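Local coordinates for protein glucokinase (Thermus thermophilus, PDB 3VOV) that probably phosphorylates glucose and related hexoses at the expense of ATP, as a zinc-containing hexokinase of the ROK family, at residues Arg216-Gly228 with Gly254-Tyr266. Numbering follows the deposited sequence.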
loop_
_atom_site.group_PDB
_atom_site.type_symbol
_atom_site.label_atom_id
_atom_site.label_comp_id
_atom_site.label_asym_id
_atom_site.label_seq_id
_atom_site.Cartn_x
_atom_site.Cartn_y
_atom_site.Cartn_z
ATOM N N ARG B 216 -9.518 9.673 -12.583
ATOM C CA ARG B 216 -8.558 9.079 -11.685
ATOM C C ARG B 216 -9.239 8.343 -10.539
ATOM O O ARG B 216 -8.956 7.170 -10.249
ATOM C CB ARG B 216 -7.595 10.151 -11.128
ATOM C CG ARG B 216 -6.212 9.560 -10.719
ATOM C CD ARG B 216 -5.341 10.570 -9.897
ATOM N NE ARG B 216 -4.028 10.015 -9.529
ATOM C CZ ARG B 216 -2.914 10.155 -10.259
ATOM N NH1 ARG B 216 -2.925 10.820 -11.428
ATOM N NH2 ARG B 216 -1.782 9.626 -9.824
ATOM N N LEU B 217 -10.146 9.060 -9.893
ATOM C CA LEU B 217 -10.832 8.626 -8.677
ATOM C C LEU B 217 -11.786 7.472 -8.973
ATOM O O LEU B 217 -11.827 6.475 -8.238
ATOM C CB LEU B 217 -11.612 9.864 -8.157
ATOM C CG LEU B 217 -12.292 9.899 -6.821
ATOM C CD1 LEU B 217 -12.590 11.365 -6.529
ATOM C CD2 LEU B 217 -13.559 9.071 -6.899
ATOM N N VAL B 218 -12.570 7.614 -10.039
ATOM C CA VAL B 218 -13.542 6.557 -10.413
ATOM C C VAL B 218 -12.842 5.242 -10.812
ATOM O O VAL B 218 -13.225 4.136 -10.376
ATOM C CB VAL B 218 -14.495 7.018 -11.523
ATOM C CG1 VAL B 218 -15.336 5.869 -12.039
ATOM C CG2 VAL B 218 -15.425 8.104 -11.025
ATOM N N LEU B 219 -11.822 5.360 -11.661
ATOM C CA LEU B 219 -11.095 4.177 -12.106
ATOM C C LEU B 219 -10.364 3.460 -10.980
ATOM O O LEU B 219 -10.256 2.244 -11.015
ATOM C CB LEU B 219 -10.101 4.531 -13.238
ATOM C CG LEU B 219 -10.717 5.018 -14.542
ATOM C CD1 LEU B 219 -9.602 5.419 -15.549
ATOM C CD2 LEU B 219 -11.656 4.017 -15.149
ATOM N N GLN B 220 -9.805 4.208 -10.035
ATOM C CA GLN B 220 -9.143 3.605 -8.891
ATOM C C GLN B 220 -10.142 2.782 -8.060
ATOM O O GLN B 220 -9.831 1.675 -7.623
ATOM C CB GLN B 220 -8.442 4.656 -8.019
ATOM C CG GLN B 220 -8.072 4.119 -6.628
ATOM C CD GLN B 220 -7.219 5.088 -5.807
ATOM O OE1 GLN B 220 -7.574 5.466 -4.676
ATOM N NE2 GLN B 220 -6.096 5.489 -6.367
ATOM N N ALA B 221 -11.342 3.332 -7.869
ATOM C CA ALA B 221 -12.409 2.628 -7.127
ATOM C C ALA B 221 -12.845 1.390 -7.881
ATOM O O ALA B 221 -13.038 0.318 -7.295
ATOM C CB ALA B 221 -13.614 3.569 -6.923
ATOM N N ALA B 222 -13.041 1.521 -9.199
ATOM C CA ALA B 222 -13.352 0.340 -10.040
ATOM C C ALA B 222 -12.308 -0.785 -9.929
ATOM O O ALA B 222 -12.666 -1.964 -9.781
ATOM C CB ALA B 222 -13.564 0.765 -11.559
ATOM N N ARG B 223 -11.026 -0.450 -10.001
ATOM C CA ARG B 223 -9.993 -1.477 -9.843
ATOM C C ARG B 223 -10.007 -2.165 -8.453
ATOM O O ARG B 223 -9.695 -3.349 -8.366
ATOM C CB ARG B 223 -8.587 -0.888 -10.096
ATOM C CG ARG B 223 -8.368 -0.359 -11.577
ATOM C CD ARG B 223 -6.874 -0.140 -11.847
ATOM N NE ARG B 223 -6.374 0.935 -11.012
ATOM C CZ ARG B 223 -6.524 2.231 -11.286
ATOM N NH1 ARG B 223 -7.112 2.624 -12.418
ATOM N NH2 ARG B 223 -6.048 3.122 -10.436
ATOM N N TYR B 224 -10.268 -1.412 -7.375
ATOM C CA TYR B 224 -10.304 -2.031 -6.036
ATOM C C TYR B 224 -11.428 -3.047 -5.950
ATOM O O TYR B 224 -11.287 -4.085 -5.301
ATOM C CB TYR B 224 -10.449 -0.993 -4.924
ATOM C CG TYR B 224 -9.107 -0.370 -4.513
ATOM C CD1 TYR B 224 -8.051 -1.173 -4.057
ATOM C CD2 TYR B 224 -8.927 0.999 -4.551
ATOM C CE1 TYR B 224 -6.806 -0.584 -3.638
ATOM C CE2 TYR B 224 -7.713 1.604 -4.172
ATOM C CZ TYR B 224 -6.667 0.808 -3.753
ATOM O OH TYR B 224 -5.530 1.417 -3.379
ATOM N N VAL B 225 -12.540 -2.767 -6.633
ATOM C CA VAL B 225 -13.644 -3.745 -6.661
ATOM C C VAL B 225 -13.165 -5.002 -7.397
ATOM O O VAL B 225 -13.362 -6.094 -6.894
ATOM C CB VAL B 225 -14.921 -3.182 -7.291
ATOM C CG1 VAL B 225 -15.977 -4.310 -7.414
ATOM C CG2 VAL B 225 -15.476 -2.000 -6.416
ATOM N N GLY B 226 -12.509 -4.835 -8.555
ATOM C CA GLY B 226 -11.952 -5.955 -9.293
ATOM C C GLY B 226 -10.961 -6.757 -8.475
ATOM O O GLY B 226 -10.955 -8.012 -8.480
ATOM N N ILE B 227 -10.088 -6.047 -7.766
ATOM C CA ILE B 227 -9.096 -6.723 -6.955
ATOM C C ILE B 227 -9.759 -7.470 -5.801
ATOM O O ILE B 227 -9.337 -8.602 -5.457
ATOM C CB ILE B 227 -8.035 -5.716 -6.382
ATOM C CG1 ILE B 227 -7.186 -5.144 -7.524
ATOM C CG2 ILE B 227 -7.113 -6.424 -5.325
ATOM C CD1 ILE B 227 -6.271 -3.945 -7.054
ATOM N N GLY B 228 -10.741 -6.833 -5.154
ATOM C CA GLY B 228 -11.372 -7.461 -3.976
ATOM C C GLY B 228 -12.137 -8.721 -4.374
ATOM O O GLY B 228 -12.062 -9.736 -3.706
ATOM N N GLY B 254 -16.676 3.034 -18.796
ATOM C CA GLY B 254 -15.262 2.957 -18.391
ATOM C C GLY B 254 -15.080 2.322 -17.014
ATOM O O GLY B 254 -14.029 1.717 -16.736
ATOM N N TYR B 255 -16.097 2.443 -16.142
ATOM C CA TYR B 255 -15.980 1.905 -14.772
ATOM C C TYR B 255 -15.982 0.394 -14.848
ATOM O O TYR B 255 -15.116 -0.263 -14.332
ATOM C CB TYR B 255 -17.127 2.408 -13.881
ATOM C CG TYR B 255 -17.248 1.736 -12.509
ATOM C CD1 TYR B 255 -16.590 2.275 -11.380
ATOM C CD2 TYR B 255 -18.076 0.620 -12.321
ATOM C CE1 TYR B 255 -16.735 1.680 -10.127
ATOM C CE2 TYR B 255 -18.213 0.015 -11.050
ATOM C CZ TYR B 255 -17.552 0.566 -9.969
ATOM O OH TYR B 255 -17.667 -0.045 -8.746
ATOM N N TRP B 256 -16.950 -0.143 -15.568
ATOM C CA TRP B 256 -17.091 -1.579 -15.710
ATOM C C TRP B 256 -15.887 -2.195 -16.413
ATOM O O TRP B 256 -15.374 -3.245 -15.980
ATOM C CB TRP B 256 -18.412 -1.925 -16.396
ATOM C CG TRP B 256 -18.877 -3.275 -15.998
ATOM C CD1 TRP B 256 -18.465 -4.481 -16.535
ATOM C CD2 TRP B 256 -19.785 -3.604 -14.924
ATOM N NE1 TRP B 256 -19.093 -5.523 -15.877
ATOM C CE2 TRP B 256 -19.888 -5.015 -14.879
ATOM C CE3 TRP B 256 -20.558 -2.843 -14.031
ATOM C CZ2 TRP B 256 -20.711 -5.677 -13.963
ATOM C CZ3 TRP B 256 -21.391 -3.514 -13.124
ATOM C CH2 TRP B 256 -21.448 -4.903 -13.097
ATOM N N GLU B 257 -15.372 -1.517 -17.444
ATOM C CA GLU B 257 -14.193 -2.021 -18.149
ATOM C C GLU B 257 -12.956 -2.114 -17.235
ATOM O O GLU B 257 -12.228 -3.112 -17.258
ATOM C CB GLU B 257 -13.862 -1.154 -19.389
ATOM C CG GLU B 257 -15.049 -1.022 -20.377
ATOM C CD GLU B 257 -14.909 0.125 -21.442
ATOM O OE1 GLU B 257 -14.116 1.101 -21.283
ATOM O OE2 GLU B 257 -15.654 0.037 -22.454
ATOM N N ALA B 258 -12.719 -1.059 -16.452
ATOM C CA ALA B 258 -11.560 -0.983 -15.574
ATOM C C ALA B 258 -11.695 -2.017 -14.477
ATOM O O ALA B 258 -10.743 -2.638 -14.110
ATOM C CB ALA B 258 -11.422 0.405 -14.994
ATOM N N LEU B 259 -12.900 -2.226 -13.975
ATOM C CA LEU B 259 -13.129 -3.209 -12.941
ATOM C C LEU B 259 -12.832 -4.625 -13.456
ATOM O O LEU B 259 -12.165 -5.416 -12.812
ATOM C CB LEU B 259 -14.588 -3.110 -12.524
ATOM C CG LEU B 259 -15.072 -3.907 -11.345
ATOM C CD1 LEU B 259 -16.331 -3.145 -10.814
ATOM C CD2 LEU B 259 -15.425 -5.327 -11.780
ATOM N N LEU B 260 -13.396 -4.955 -14.598
ATOM C CA LEU B 260 -13.182 -6.251 -15.212
ATOM C C LEU B 260 -11.719 -6.509 -15.536
ATOM O O LEU B 260 -11.239 -7.622 -15.377
ATOM C CB LEU B 260 -13.954 -6.292 -16.516
ATOM C CG LEU B 260 -15.366 -6.784 -16.461
ATOM C CD1 LEU B 260 -15.882 -6.736 -17.923
ATOM C CD2 LEU B 260 -15.254 -8.245 -15.956
ATOM N N GLU B 261 -11.023 -5.476 -16.010
ATOM C CA GLU B 261 -9.598 -5.619 -16.303
ATOM C C GLU B 261 -8.796 -5.904 -15.011
ATOM O O GLU B 261 -7.920 -6.786 -15.011
ATOM C CB GLU B 261 -9.067 -4.401 -17.075
ATOM C CG GLU B 261 -7.545 -4.424 -17.400
ATOM C CD GLU B 261 -7.083 -5.594 -18.288
ATOM O OE1 GLU B 261 -5.845 -5.810 -18.346
ATOM O OE2 GLU B 261 -7.927 -6.295 -18.907
ATOM N N ALA B 262 -9.120 -5.222 -13.905
ATOM C CA ALA B 262 -8.411 -5.493 -12.619
ATOM C C ALA B 262 -8.693 -6.935 -12.135
ATOM O O ALA B 262 -7.799 -7.649 -11.696
ATOM C CB ALA B 262 -8.785 -4.458 -11.528
ATOM N N TYR B 263 -9.951 -7.355 -12.253
ATOM C CA TYR B 263 -10.359 -8.726 -11.863
ATOM C C TYR B 263 -9.549 -9.751 -12.687
ATOM O O TYR B 263 -8.981 -10.703 -12.139
ATOM C CB TYR B 263 -11.878 -8.842 -12.097
ATOM C CG TYR B 263 -12.505 -10.218 -11.834
ATOM C CD1 TYR B 263 -12.789 -10.640 -10.534
ATOM C CD2 TYR B 263 -12.864 -11.050 -12.897
ATOM C CE1 TYR B 263 -13.364 -11.909 -10.292
ATOM C CE2 TYR B 263 -13.480 -12.261 -12.686
ATOM C CZ TYR B 263 -13.730 -12.682 -11.390
ATOM O OH TYR B 263 -14.326 -13.910 -11.200
ATOM N N ARG B 264 -9.467 -9.539 -14.005
ATOM C CA ARG B 264 -8.663 -10.437 -14.844
ATOM C C ARG B 264 -7.171 -10.396 -14.500
ATOM O O ARG B 264 -6.550 -11.452 -14.384
ATOM C CB ARG B 264 -8.869 -10.108 -16.303
ATOM C CG ARG B 264 -10.256 -10.567 -16.746
ATOM C CD ARG B 264 -10.431 -10.290 -18.224
ATOM N NE ARG B 264 -11.739 -10.748 -18.682
ATOM C CZ ARG B 264 -12.508 -10.056 -19.518
ATOM N NH1 ARG B 264 -12.108 -8.854 -19.939
ATOM N NH2 ARG B 264 -13.692 -10.550 -19.890
ATOM N N ARG B 265 -6.608 -9.200 -14.311
ATOM C CA ARG B 265 -5.204 -9.101 -13.861
ATOM C C ARG B 265 -4.917 -9.790 -12.517
ATOM O O ARG B 265 -3.789 -10.222 -12.281
ATOM C CB ARG B 265 -4.746 -7.638 -13.722
ATOM C CG ARG B 265 -4.576 -6.939 -15.126
ATOM C CD ARG B 265 -3.817 -5.610 -14.982
ATOM N NE ARG B 265 -2.404 -5.803 -14.615
ATOM C CZ ARG B 265 -1.861 -5.514 -13.432
ATOM N NH1 ARG B 265 -2.607 -5.010 -12.426
ATOM N NH2 ARG B 265 -0.551 -5.718 -13.254
ATOM N N TYR B 266 -5.896 -9.809 -11.607
ATOM C CA TYR B 266 -5.699 -10.462 -10.281
ATOM C C TYR B 266 -6.149 -11.915 -10.253
ATOM O O TYR B 266 -6.285 -12.544 -9.148
ATOM C CB TYR B 266 -6.280 -9.608 -9.135
ATOM C CG TYR B 266 -5.284 -8.480 -8.796
ATOM C CD1 TYR B 266 -4.363 -8.619 -7.743
ATOM C CD2 TYR B 266 -5.195 -7.362 -9.596
ATOM C CE1 TYR B 266 -3.435 -7.591 -7.445
ATOM C CE2 TYR B 266 -4.264 -6.354 -9.347
ATOM C CZ TYR B 266 -3.391 -6.465 -8.290
ATOM O OH TYR B 266 -2.503 -5.430 -8.038
#
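Helices 216-228 and 254-265 run roughly parallel, their axes 7.1 Å apart at closest approach and crossing at -37°, with A222 against L259 and G226 against Y263. This is close helix packing over small residues, in a ROK kinase of the actin-like ATPase clan. Three CA-H...O contacts join the backbones, L259 CA to A222 O, G226 CA to L259 O and Y263 CA to G226 O, and no conventional hydrogen bond crosses. G226 CA and Y263 CA are 4.1 Å apart; a CB on G226 would clash with L259 O and A262 CB. A222 CB sits 3.4 Å from Y255 CD1 and also packs on the CB atoms of A258 and L259. The Y255 ring is placed there by its CG lying anti to the backbone N (chi1 170°). V218 CG1 meets that ring at its edge, while V225 CG2 touches Y255 OH. Nearby, L219 CD2 rests on A258 CB. V225 CG1 lies 3.6 Å from L259 CD1, and L259 also packs on L243 of strand 240-244. Y266, just past its helix, turns one ring face to I227, and its OH hydrogen-bonds E174 OE2 of a neighbouring subunit. Replacing Y266 by alanine would probably strip I227 of its aromatic cover and leave that glutamate without this hydroxyl partner. The CH-pi contact is displaced toward the CD2-CE2 side: I227 CG1 stands 3.8 Å from the Y266 ring centroid, 22° off its normal.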